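Local coordinates for protein alpha-fucosidase (Bifidobacterium bifidum, PDB 2EAB) that probably hydrolyses terminal alpha-1,2-linked L-fucose, this chain being the catalytic part of a longer membrane-associated protein, at residues G233-G236 / L241-S244; I336-S341 / D807-G812; N514-Y519 / I591-A596; D674-H679 / C711-V716. One frame throughout, in Å; residues are numbered along the deposited sequence.

Contact 1: residues G233-G236 / L241-S244; sequences GALG and LYNS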
loop_
_atom_site.group_PDB
_atom_site.type_symbol
_atom_site.label_atom_id
_atom_site.label_comp_id
_atom_site.label_asym_id
_atom_site.label_seq_id
_atom_site.Cartn_x
_atom_site.Cartn_y
_atom_site.Cartn_z
ATOM N N GLY A 233 9.848 -15.889 24.331
ATOM C CA GLY A 233 8.722 -16.723 24.718
ATOM C C GLY A 233 8.012 -17.236 23.487
ATOM O O GLY A 233 8.580 -17.231 22.390
ATOM N N ALA A 234 6.772 -17.676 23.668
ATOM C CA ALA A 234 5.938 -18.119 22.557
ATOM C C ALA A 234 4.563 -17.495 22.704
ATOM O O ALA A 234 4.077 -17.305 23.823
ATOM C CB ALA A 234 5.832 -19.639 22.530
ATOM N N LEU A 235 3.938 -17.154 21.579
ATOM C CA LEU A 235 2.571 -16.657 21.624
ATOM C C LEU A 235 1.657 -17.755 22.137
ATOM O O LEU A 235 1.757 -18.903 21.709
ATOM C CB LEU A 235 2.096 -16.172 20.252
ATOM C CG LEU A 235 2.845 -14.971 19.665
ATOM C CD1 LEU A 235 2.235 -14.590 18.327
ATOM C CD2 LEU A 235 2.859 -13.780 20.617
ATOM N N GLY A 236 0.764 -17.401 23.054
ATOM C CA GLY A 236 -0.201 -18.355 23.588
ATOM C C GLY A 236 -1.193 -18.836 22.546
ATOM O O GLY A 236 -1.622 -19.988 22.569
ATOM N N LEU A 241 7.217 -18.562 18.098
ATOM C CA LEU A 241 8.338 -18.195 18.961
ATOM C C LEU A 241 8.751 -16.764 18.703
ATOM O O LEU A 241 8.773 -16.320 17.559
ATOM C CB LEU A 241 9.541 -19.108 18.723
ATOM C CG LEU A 241 9.327 -20.611 18.893
ATOM C CD1 LEU A 241 10.571 -21.373 18.473
ATOM C CD2 LEU A 241 8.953 -20.949 20.329
ATOM N N TYR A 242 9.077 -16.043 19.769
ATOM C CA TYR A 242 9.579 -14.681 19.634
ATOM C C TYR A 242 10.776 -14.445 20.548
ATOM O O TYR A 242 10.888 -15.050 21.619
ATOM C CB TYR A 242 8.475 -13.642 19.875
ATOM C CG TYR A 242 7.868 -13.653 21.263
ATOM C CD1 TYR A 242 8.429 -12.902 22.298
ATOM C CD2 TYR A 242 6.720 -14.395 21.534
ATOM C CE1 TYR A 242 7.869 -12.905 23.577
ATOM C CE2 TYR A 242 6.153 -14.401 22.805
ATOM C CZ TYR A 242 6.729 -13.657 23.818
ATOM O OH TYR A 242 6.152 -13.681 25.065
ATOM N N ASN A 243 11.662 -13.557 20.112
ATOM C CA ASN A 243 12.904 -13.273 20.811
ATOM C C ASN A 243 13.353 -11.866 20.444
ATOM O O ASN A 243 13.459 -11.528 19.261
ATOM C CB ASN A 243 13.968 -14.311 20.416
ATOM C CG ASN A 243 15.257 -14.189 21.221
ATOM O OD1 ASN A 243 15.974 -13.196 21.124
ATOM N ND2 ASN A 243 15.568 -15.223 21.999
ATOM N N SER A 244 13.591 -11.042 21.459
ATOM C CA SER A 244 14.196 -9.735 21.248
ATOM C C SER A 244 15.365 -9.543 22.203
ATOM O O SER A 244 15.357 -10.059 23.330
ATOM C CB SER A 244 13.171 -8.614 21.416
ATOM O OG SER A 244 12.773 -8.467 22.768
#
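Gly-233 and Tyr-242 pair across a beta hairpin, strands 228-235 and 241-250, in a large antiparallel sheet of the N-terminal beta domain. They form a hydrogen-bonded antiparallel pair: Tyr-242 N donates to Gly-233 O at 2.9 Å, and Gly-233 N returns a bond to Tyr-242 O at 3.0 Å. From CB the tyrosine side chain folds back over its neighbour, because CG is set between the backbone N and the carbonyl carbon (chi1 63°). CG and CD2 then pass Gly-233 O, which lies 3.5 Å from CD2. CE2 reaches Ala-234 N at 3.4 Å and also touches CD2 of Leu-235. Further out, CZ lies 3.8 Å from Gly-233 CA, which sits over the ring face in a CH-pi contact. At the tip, OH is hydrogen-bonded to Glu-220 OE1 on strand 217-225, so the side chain spans the intervening strand. Replacing Tyr-242 by an alanine would probably uncover the glycine backbone beneath the ring and leave Glu-220 without this hydroxyl partner. On the other face of the sheet, the non-hydrogen-bonded pair Ala-234 and Leu-241 meets through Ala-234 CB and Leu-241 CD2, 4.0 Å apart.

Contact 2: residues I336-S341 / D807-G812; sequences IDLGQS and DAWAGG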
loop_
_atom_site.group_PDB
_atom_site.type_symbol
_atom_site.label_atom_id
_atom_site.label_comp_id
_atom_site.label_asym_id
_atom_site.label_seq_id
_atom_site.Cartn_x
_atom_site.Cartn_y
_atom_site.Cartn_z
ATOM N N ILE A 336 11.184 17.089 -5.318
ATOM C CA ILE A 336 10.036 17.885 -5.718
ATOM C C ILE A 336 10.140 19.283 -5.117
ATOM O O ILE A 336 10.366 19.438 -3.911
ATOM C CB ILE A 336 8.682 17.184 -5.375
ATOM C CG1 ILE A 336 7.500 17.991 -5.928
ATOM C CG2 ILE A 336 8.551 16.907 -3.865
ATOM C CD1 ILE A 336 6.178 17.243 -5.928
ATOM N N ASP A 337 10.012 20.289 -5.977
ATOM C CA ASP A 337 10.088 21.685 -5.555
ATOM C C ASP A 337 8.855 22.436 -6.021
ATOM O O ASP A 337 8.693 22.717 -7.213
ATOM C CB ASP A 337 11.362 22.361 -6.086
ATOM C CG ASP A 337 11.643 23.711 -5.422
ATOM O OD1 ASP A 337 10.801 24.213 -4.643
ATOM O OD2 ASP A 337 12.725 24.274 -5.688
ATOM N N LEU A 338 7.988 22.750 -5.068
ATOM C CA LEU A 338 6.790 23.529 -5.336
ATOM C C LEU A 338 6.862 24.913 -4.697
ATOM O O LEU A 338 5.867 25.635 -4.663
ATOM C CB LEU A 338 5.545 22.785 -4.842
ATOM C CG LEU A 338 5.256 21.406 -5.433
ATOM C CD1 LEU A 338 3.975 20.855 -4.830
ATOM C CD2 LEU A 338 5.165 21.455 -6.959
ATOM N N GLY A 339 8.043 25.271 -4.198
ATOM C CA GLY A 339 8.247 26.558 -3.529
ATOM C C GLY A 339 8.096 26.479 -2.023
ATOM O O GLY A 339 7.875 27.501 -1.361
ATOM N N GLN A 340 8.237 25.272 -1.478
ATOM C CA GLN A 340 8.037 25.039 -0.050
ATOM C C GLN A 340 9.108 25.662 0.831
ATOM O O GLN A 340 10.274 25.758 0.444
ATOM C CB GLN A 340 7.971 23.536 0.249
ATOM C CG GLN A 340 9.239 22.752 -0.085
ATOM C CD GLN A 340 9.197 22.109 -1.460
ATOM O OE1 GLN A 340 8.438 22.528 -2.333
ATOM N NE2 GLN A 340 10.012 21.078 -1.654
ATOM N N SER A 341 8.685 26.051 2.030
ATOM C CA SER A 341 9.587 26.272 3.146
ATOM C C SER A 341 10.007 24.915 3.718
ATOM O O SER A 341 9.528 23.862 3.276
ATOM C CB SER A 341 8.907 27.126 4.223
ATOM O OG SER A 341 7.606 26.653 4.527
ATOM N N ASP A 807 -3.861 24.595 -10.769
ATOM C CA ASP A 807 -3.557 26.017 -10.932
ATOM C C ASP A 807 -2.832 26.574 -9.701
ATOM O O ASP A 807 -2.086 27.550 -9.806
ATOM C CB ASP A 807 -4.829 26.826 -11.212
ATOM C CG ASP A 807 -5.478 26.475 -12.546
ATOM O OD1 ASP A 807 -4.828 25.845 -13.407
ATOM O OD2 ASP A 807 -6.658 26.838 -12.736
ATOM N N ALA A 808 -3.041 25.938 -8.547
ATOM C CA ALA A 808 -2.376 26.315 -7.297
ATOM C C ALA A 808 -0.852 26.164 -7.363
ATOM O O ALA A 808 -0.126 26.818 -6.609
ATOM C CB ALA A 808 -2.937 25.503 -6.134
ATOM N N TRP A 809 -0.375 25.294 -8.253
ATOM C CA TRP A 809 1.056 25.079 -8.434
ATOM C C TRP A 809 1.484 25.653 -9.786
ATOM O O TRP A 809 1.719 24.915 -10.743
ATOM C CB TRP A 809 1.408 23.587 -8.347
ATOM C CG TRP A 809 0.990 22.882 -7.076
ATOM C CD1 TRP A 809 0.637 23.451 -5.878
ATOM C CD2 TRP A 809 0.935 21.468 -6.876
ATOM N NE1 TRP A 809 0.342 22.472 -4.954
ATOM C CE2 TRP A 809 0.519 21.246 -5.542
ATOM C CE3 TRP A 809 1.198 20.365 -7.696
ATOM C CZ2 TRP A 809 0.354 19.960 -5.014
ATOM C CZ3 TRP A 809 1.031 19.089 -7.173
ATOM C CH2 TRP A 809 0.614 18.899 -5.843
ATOM N N ALA A 810 1.582 26.981 -9.853
ATOM C CA ALA A 810 1.855 27.684 -11.109
ATOM C C ALA A 810 3.228 27.354 -11.688
ATOM O O ALA A 810 3.407 27.290 -12.905
ATOM C CB ALA A 810 1.710 29.191 -10.915
ATOM N N GLY A 811 4.193 27.146 -10.801
ATOM C CA GLY A 811 5.552 26.806 -11.192
ATOM C C GLY A 811 6.132 25.770 -10.256
ATOM O O GLY A 811 5.716 25.650 -9.104
ATOM N N GLY A 812 7.098 25.014 -10.753
ATOM C CA GLY A 812 7.733 23.999 -9.938
ATOM C C GLY A 812 8.575 23.056 -10.758
ATOM O O GLY A 812 8.741 23.233 -11.970
HETATM O O HOH W 1 4.080 25.659 -6.771
#
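Leu-338 presses one methyl, CD1, onto the indole of Trp-809, over the middle of the six-membered ring. The methyl carbon is 3.6 Å from the ring centroid and only 14° off the normal, a CH-pi contact, with Trp-809 CE2 its nearest atom. Both side chains leave the backbone with CG anti to the carbonyl carbon (chi1 -60° for Leu-338), which brings the methyl down on the indole face. The indole is fixed in turn by NE1, bonded to Glu-372 OE1 on helix 365-386, and by the ring of Tyr-742. With an alanine in place of Trp-809, the Leu-338 methyl would probably lose its aromatic platform and Glu-372 this N-H donor. The contact lies where strand 335-337 joins, as an outermost strand, the antiparallel sheet of the C-terminal beta domain beside strand 812-819; there Asp-337 O comes 3.2 Å from Gly-812 CA. Away from the indole the packing gives way to water: one molecule donates to Leu-338 O and to Gly-811 O, at 2.8 Å each. Within 336-341, on the side turned from the indole, Asp-337 OD1 accepts from Gly-339 N in an Asx turn, and the Gln-340 amide bonds to Ile-336 O and Leu-338 N.

Contact 3: residues N514-Y519 / I591-A596; sequences NVYEAY and IEAAKA. With EDO (1,2-ethanediol), chain G.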
loop_
_atom_site.group_PDB
_atom_site.type_symbol
_atom_site.label_atom_id
_atom_site.label_comp_id
_atom_site.label_asym_id
_atom_site.label_seq_id
_atom_site.Cartn_x
_atom_site.Cartn_y
_atom_site.Cartn_z
ATOM N N ASN A 514 -1.451 -4.663 -9.135
ATOM C CA ASN A 514 -0.251 -4.134 -8.487
ATOM C C ASN A 514 0.972 -4.976 -8.826
ATOM O O ASN A 514 2.067 -4.452 -9.021
ATOM C CB ASN A 514 -0.408 -4.103 -6.963
ATOM C CG ASN A 514 -1.467 -3.134 -6.486
ATOM O OD1 ASN A 514 -1.157 -2.027 -6.029
ATOM N ND2 ASN A 514 -2.713 -3.553 -6.546
ATOM N N VAL A 515 0.765 -6.287 -8.897
ATOM C CA VAL A 515 1.833 -7.224 -9.224
ATOM C C VAL A 515 2.304 -7.023 -10.668
ATOM O O VAL A 515 3.508 -6.905 -10.915
ATOM C CB VAL A 515 1.409 -8.693 -8.955
ATOM C CG1 VAL A 515 2.463 -9.663 -9.452
ATOM C CG2 VAL A 515 1.166 -8.908 -7.470
ATOM N N TYR A 516 1.365 -6.968 -11.612
ATOM C CA TYR A 516 1.729 -6.780 -13.014
ATOM C C TYR A 516 2.461 -5.456 -13.248
ATOM O O TYR A 516 3.341 -5.370 -14.111
ATOM C CB TYR A 516 0.515 -6.915 -13.948
ATOM C CG TYR A 516 0.931 -6.810 -15.396
ATOM C CD1 TYR A 516 1.631 -7.845 -16.005
ATOM C CD2 TYR A 516 0.680 -5.659 -16.142
ATOM C CE1 TYR A 516 2.062 -7.751 -17.323
ATOM C CE2 TYR A 516 1.108 -5.560 -17.473
ATOM C CZ TYR A 516 1.800 -6.611 -18.047
ATOM O OH TYR A 516 2.241 -6.537 -19.355
ATOM N N GLU A 517 2.107 -4.428 -12.480
ATOM C CA GLU A 517 2.793 -3.143 -12.598
ATOM C C GLU A 517 4.296 -3.241 -12.346
ATOM O O GLU A 517 5.064 -2.452 -12.893
ATOM C CB GLU A 517 2.161 -2.093 -11.689
ATOM C CG GLU A 517 0.760 -1.713 -12.115
ATOM C CD GLU A 517 0.425 -0.266 -11.865
ATOM O OE1 GLU A 517 0.961 0.326 -10.902
ATOM O OE2 GLU A 517 -0.380 0.289 -12.641
ATOM N N ALA A 518 4.726 -4.207 -11.538
ATOM C CA ALA A 518 6.157 -4.410 -11.336
ATOM C C ALA A 518 6.859 -4.680 -12.660
ATOM O O ALA A 518 7.994 -4.234 -12.863
ATOM C CB ALA A 518 6.411 -5.532 -10.351
ATOM N N TYR A 519 6.189 -5.407 -13.553
ATOM C CA TYR A 519 6.698 -5.598 -14.904
ATOM C C TYR A 519 6.509 -4.362 -15.791
ATOM O O TYR A 519 7.439 -3.956 -16.497
ATOM C CB TYR A 519 6.100 -6.838 -15.582
ATOM C CG TYR A 519 6.644 -7.003 -16.978
ATOM C CD1 TYR A 519 7.993 -7.294 -17.167
ATOM C CD2 TYR A 519 5.845 -6.818 -18.104
ATOM C CE1 TYR A 519 8.537 -7.425 -18.431
ATOM C CE2 TYR A 519 6.393 -6.950 -19.399
ATOM C CZ TYR A 519 7.737 -7.256 -19.531
ATOM O OH TYR A 519 8.305 -7.397 -20.775
ATOM N N ILE A 591 -3.097 -11.023 -21.151
ATOM C CA ILE A 591 -2.820 -11.042 -22.585
ATOM C C ILE A 591 -1.503 -10.329 -22.884
ATOM O O ILE A 591 -0.686 -10.824 -23.666
ATOM C CB ILE A 591 -3.993 -10.432 -23.387
ATOM C CG1 ILE A 591 -5.188 -11.393 -23.369
ATOM C CG2 ILE A 591 -3.580 -10.134 -24.829
ATOM C CD1 ILE A 591 -6.513 -10.760 -23.744
ATOM N N GLU A 592 -1.282 -9.187 -22.242
ATOM C CA GLU A 592 -0.029 -8.464 -22.438
ATOM C C GLU A 592 1.183 -9.239 -21.936
ATOM O O GLU A 592 2.228 -9.268 -22.602
ATOM C CB GLU A 592 -0.095 -7.066 -21.825
ATOM C CG GLU A 592 -1.070 -6.154 -22.545
ATOM C CD GLU A 592 -0.786 -6.099 -24.038
ATOM O OE1 GLU A 592 0.346 -5.716 -24.416
ATOM O OE2 GLU A 592 -1.676 -6.460 -24.834
ATOM N N ALA A 593 1.035 -9.895 -20.788
ATOM C CA ALA A 593 2.110 -10.731 -20.251
ATOM C C ALA A 593 2.422 -11.889 -21.200
ATOM O O ALA A 593 3.593 -12.182 -21.489
ATOM C CB ALA A 593 1.745 -11.250 -18.867
ATOM N N ALA A 594 1.369 -12.531 -21.696
ATOM C CA ALA A 594 1.509 -13.619 -22.661
ATOM C C ALA A 594 2.216 -13.144 -23.925
ATOM O O ALA A 594 3.172 -13.778 -24.377
ATOM C CB ALA A 594 0.151 -14.206 -23.002
ATOM N N LYS A 595 1.766 -12.018 -24.474
ATOM C CA LYS A 595 2.365 -11.460 -25.687
ATOM C C LYS A 595 3.852 -11.163 -25.513
ATOM O O LYS A 595 4.653 -11.413 -26.421
ATOM C CB LYS A 595 1.613 -10.210 -26.133
ATOM C CG LYS A 595 0.283 -10.512 -26.795
ATOM C CD LYS A 595 -0.440 -9.250 -27.226
ATOM C CE LYS A 595 -1.697 -9.586 -28.020
ATOM N NZ LYS A 595 -1.412 -10.331 -29.286
ATOM N N ALA A 596 4.220 -10.658 -24.339
ATOM C CA ALA A 596 5.611 -10.325 -24.038
ATOM C C ALA A 596 6.507 -11.562 -24.029
ATOM O O ALA A 596 7.726 -11.460 -24.195
ATOM C CB ALA A 596 5.702 -9.588 -22.716
HETATM C C1 EDO G . -1.862 3.979 -10.992
HETATM O O1 EDO G . -1.390 4.793 -12.178
HETATM C C2 EDO G . -0.580 3.717 -10.109
HETATM O O2 EDO G . 0.383 3.027 -10.944
#
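Tyr-516 and Tyr-519 extend side by side from helix 507-520 toward helix 577-596, and the outer ends of their rings make the contact. In both, CG is turned anti to the backbone N (chi1 -176° for Tyr-516), which carries the phenol outward across a gap of 11.6 Å between the helix axes. Tyr-516 comes in obliquely: its OH lies 3.4 Å from Glu-592 CB, and its CE1 rests 3.8 Å from Ala-593 CB. The Glu-592 chain bends at chi2, so its carboxylate leads away and stands nearly upright to the phenol plane, at 86°; Tyr-516 touches it at CB alone. One turn along, Tyr-519 OH approaches Ala-596 CB at 3.9 Å, again obliquely. Within the pair, Tyr-516 OH lies at the edge of the Tyr-519 ring, in its plane. Small alanines on the second helix thus receive the ends of large rings from the first, while Val-531, Leu-535 and Leu-528 of helix 525-546 pack along the same tyrosines. On another side of helix 507-520, Glu-517 OE1 accepts from O2 of an ethanediol, probably from the crystallisation liquor, and its OE2 forms a salt bridge with Arg-820. Nearby Glu-520 has been seen as a calcium ligand in this protein, though no ion is bound to it in this chain. Two helices running broadly parallel, 31° apart, with another packing on their linking side chains, fit the (alpha/alpha)6 barrel expected of a family 95 catalytic domain.

Contact 4: residues D674-H679 / C711-V716; sequences DNQHRH and CFKGNV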
loop_
_atom_site.group_PDB
_atom_site.type_symbol
_atom_site.label_atom_id
_atom_site.label_comp_id
_atom_site.label_asym_id
_atom_site.label_seq_id
_atom_site.Cartn_x
_atom_site.Cartn_y
_atom_site.Cartn_z
ATOM N N ASP A 674 -28.944 9.884 -1.521
ATOM C CA ASP A 674 -28.339 11.206 -1.706
ATOM C C ASP A 674 -27.166 11.202 -2.700
ATOM O O ASP A 674 -26.545 12.240 -2.938
ATOM C CB ASP A 674 -27.962 11.852 -0.360
ATOM C CG ASP A 674 -26.782 11.172 0.333
ATOM O OD1 ASP A 674 -26.101 10.311 -0.267
ATOM O OD2 ASP A 674 -26.528 11.518 1.507
ATOM N N ASN A 675 -26.888 10.031 -3.279
ATOM C CA ASN A 675 -25.860 9.844 -4.325
ATOM C C ASN A 675 -24.412 9.905 -3.844
ATOM O O ASN A 675 -23.480 9.784 -4.650
ATOM C CB ASN A 675 -26.050 10.823 -5.494
ATOM C CG ASN A 675 -27.418 10.721 -6.130
ATOM O OD1 ASN A 675 -27.883 9.634 -6.475
ATOM N ND2 ASN A 675 -28.067 11.868 -6.306
ATOM N N GLN A 676 -24.219 10.073 -2.539
ATOM C CA GLN A 676 -22.885 10.297 -1.985
ATOM C C GLN A 676 -22.300 9.086 -1.257
ATOM O O GLN A 676 -21.571 9.244 -0.284
ATOM C CB GLN A 676 -22.892 11.503 -1.044
ATOM C CG GLN A 676 -23.132 12.845 -1.710
ATOM C CD GLN A 676 -23.033 13.980 -0.709
ATOM O OE1 GLN A 676 -21.963 14.252 -0.162
ATOM N NE2 GLN A 676 -24.154 14.634 -0.451
ATOM N N HIS A 677 -22.602 7.881 -1.732
ATOM C CA HIS A 677 -22.028 6.680 -1.125
ATOM C C HIS A 677 -20.501 6.751 -1.080
ATOM O O HIS A 677 -19.864 7.207 -2.031
ATOM C CB HIS A 677 -22.487 5.421 -1.856
ATOM C CG HIS A 677 -22.002 4.151 -1.228
ATOM N ND1 HIS A 677 -22.359 3.769 0.047
ATOM C CD2 HIS A 677 -21.173 3.184 -1.692
ATOM C CE1 HIS A 677 -21.771 2.623 0.340
ATOM N NE2 HIS A 677 -21.048 2.244 -0.698
ATOM N N ARG A 678 -19.923 6.302 0.030
ATOM C CA ARG A 678 -18.487 6.440 0.271
ATOM C C ARG A 678 -17.617 5.646 -0.708
ATOM O O ARG A 678 -16.578 6.135 -1.163
ATOM C CB ARG A 678 -18.146 6.063 1.714
ATOM C CG ARG A 678 -16.723 6.391 2.109
ATOM C CD ARG A 678 -16.559 6.303 3.603
ATOM N NE ARG A 678 -15.229 6.721 4.029
ATOM C CZ ARG A 678 -14.400 5.967 4.743
ATOM N NH1 ARG A 678 -14.760 4.747 5.134
ATOM N NH2 ARG A 678 -13.214 6.446 5.087
ATOM N N HIS A 679 -18.035 4.424 -1.024
ATOM C CA HIS A 679 -17.343 3.615 -2.018
ATOM C C HIS A 679 -17.697 4.080 -3.426
ATOM O O HIS A 679 -18.784 4.604 -3.658
ATOM C CB HIS A 679 -17.746 2.150 -1.887
ATOM C CG HIS A 679 -17.151 1.449 -0.706
ATOM N ND1 HIS A 679 -17.618 1.617 0.580
ATOM C CD2 HIS A 679 -16.149 0.544 -0.628
ATOM C CE1 HIS A 679 -16.911 0.863 1.402
ATOM N NE2 HIS A 679 -16.013 0.202 0.696
ATOM N N CYS A 711 -18.958 12.921 -4.952
ATOM C CA CYS A 711 -17.975 13.728 -4.219
ATOM C C CYS A 711 -18.457 15.105 -3.773
ATOM O O CYS A 711 -17.777 15.772 -2.991
ATOM C CB CYS A 711 -16.698 13.881 -5.052
ATOM S SG CYS A 711 -15.807 12.339 -5.306
ATOM N N PHE A 712 -19.616 15.520 -4.278
ATOM C CA PHE A 712 -20.173 16.841 -3.997
ATOM C C PHE A 712 -21.511 16.755 -3.269
ATOM O O PHE A 712 -22.309 15.842 -3.508
ATOM C CB PHE A 712 -20.363 17.628 -5.301
ATOM C CG PHE A 712 -19.084 18.146 -5.902
ATOM C CD1 PHE A 712 -18.712 19.474 -5.729
ATOM C CD2 PHE A 712 -18.255 17.314 -6.654
ATOM C CE1 PHE A 712 -17.531 19.966 -6.284
ATOM C CE2 PHE A 712 -17.073 17.797 -7.216
ATOM C CZ PHE A 712 -16.709 19.128 -7.027
ATOM N N LYS A 713 -21.742 17.706 -2.369
ATOM C CA LYS A 713 -23.067 17.948 -1.814
ATOM C C LYS A 713 -23.451 19.318 -2.346
ATOM O O LYS A 713 -22.875 20.330 -1.942
ATOM C CB LYS A 713 -23.037 17.933 -0.284
ATOM C CG LYS A 713 -24.409 18.093 0.374
ATOM C CD LYS A 713 -24.318 18.139 1.894
ATOM C CE LYS A 713 -24.287 16.747 2.512
ATOM N NZ LYS A 713 -24.316 16.803 4.001
ATOM N N GLY A 714 -24.398 19.337 -3.281
ATOM C CA GLY A 714 -24.681 20.535 -4.060
ATOM C C GLY A 714 -23.461 20.892 -4.888
ATOM O O GLY A 714 -22.961 20.069 -5.662
ATOM N N ASN A 715 -22.968 22.113 -4.704
ATOM C CA ASN A 715 -21.774 22.586 -5.400
ATOM C C ASN A 715 -20.514 22.560 -4.531
ATOM O O ASN A 715 -19.467 23.078 -4.930
ATOM C CB ASN A 715 -22.009 23.997 -5.954
ATOM C CG ASN A 715 -23.111 24.042 -6.997
ATOM O OD1 ASN A 715 -23.270 23.118 -7.797
ATOM N ND2 ASN A 715 -23.877 25.128 -6.999
ATOM N N VAL A 716 -20.615 21.947 -3.353
ATOM C CA VAL A 716 -19.509 21.923 -2.396
ATOM C C VAL A 716 -18.805 20.563 -2.396
ATOM O O VAL A 716 -19.420 19.535 -2.104
ATOM C CB VAL A 716 -19.982 22.276 -0.957
ATOM C CG1 VAL A 716 -18.801 22.334 0.006
ATOM C CG2 VAL A 716 -20.740 23.603 -0.945
#
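Over one face of the Gln-676 amide stands the carbonyl oxygen of Phe-712, 3.4 Å from Gln-676 CD and nearly straight above it. The nitrogen end of the amide meets the aliphatic part of Lys-713, with NE2 3.5 Å from Lys-713 CB and 3.6 Å from CE. The Phe-712 ring points the other way, and at its edge, in plane, lie Asn-715 C and Val-716 N of the turn that follows. Across the two segments the contact is thus one of van der Waals packing, perhaps helped by the carbonyl oxygen lying near the electron-poor amide carbon. Gln-676 reaches it with an extended chain (chi2 -176°), whereas Lys-713 bends at chi3 (-84°), so that its CE curls back beside NE2 and the two chains cross at about a right angle. The base of Gln-676 is steadied by an Asx turn, Asp-674 OD1 accepting from Gln-676 N at 3.0 Å from above the carboxylate plane. Asp-674 OD2 and Lys-713 NZ remain 6.2 Å apart, too far for a salt bridge, though their opposite charges may attract weakly. Beyond the contact, Lys-713 and Val-716 close a type II' turn through two backbone bonds, with Gly-714 taking its positive phi. This turn forms the tip of the small hairpin of strands 712-713 and 716-717 that follows directly on helix 697-711. The loop 674-679 runs past the end of that helix, where His-679 O accepts from Arg-710, and continues toward helix 722-734, whose Arg-728 is bonded to Arg-678 O.

From the N terminus, contact 1 comes first and closes a loop of four residues, a local hairpin within the N-terminal beta domain. Contact 2 then opens at 336-341 and closes 465 residues later, tying the strand that follows helix 316-331 to the C-terminal beta domain. Contacts 3 and 4 both fall within that long span, one after the other: contact 3 bridges two helices, with 71 residues between its segments, and contact 4 joins a loop to the hairpin after helix 697-711, with 31 residues between its segments. None of the four cross. They do not touch either; contacts 2 and 4 come nearest, about 14 Å between closest atoms, while contacts 1 and 2 lie on opposite sides of the chain's centre.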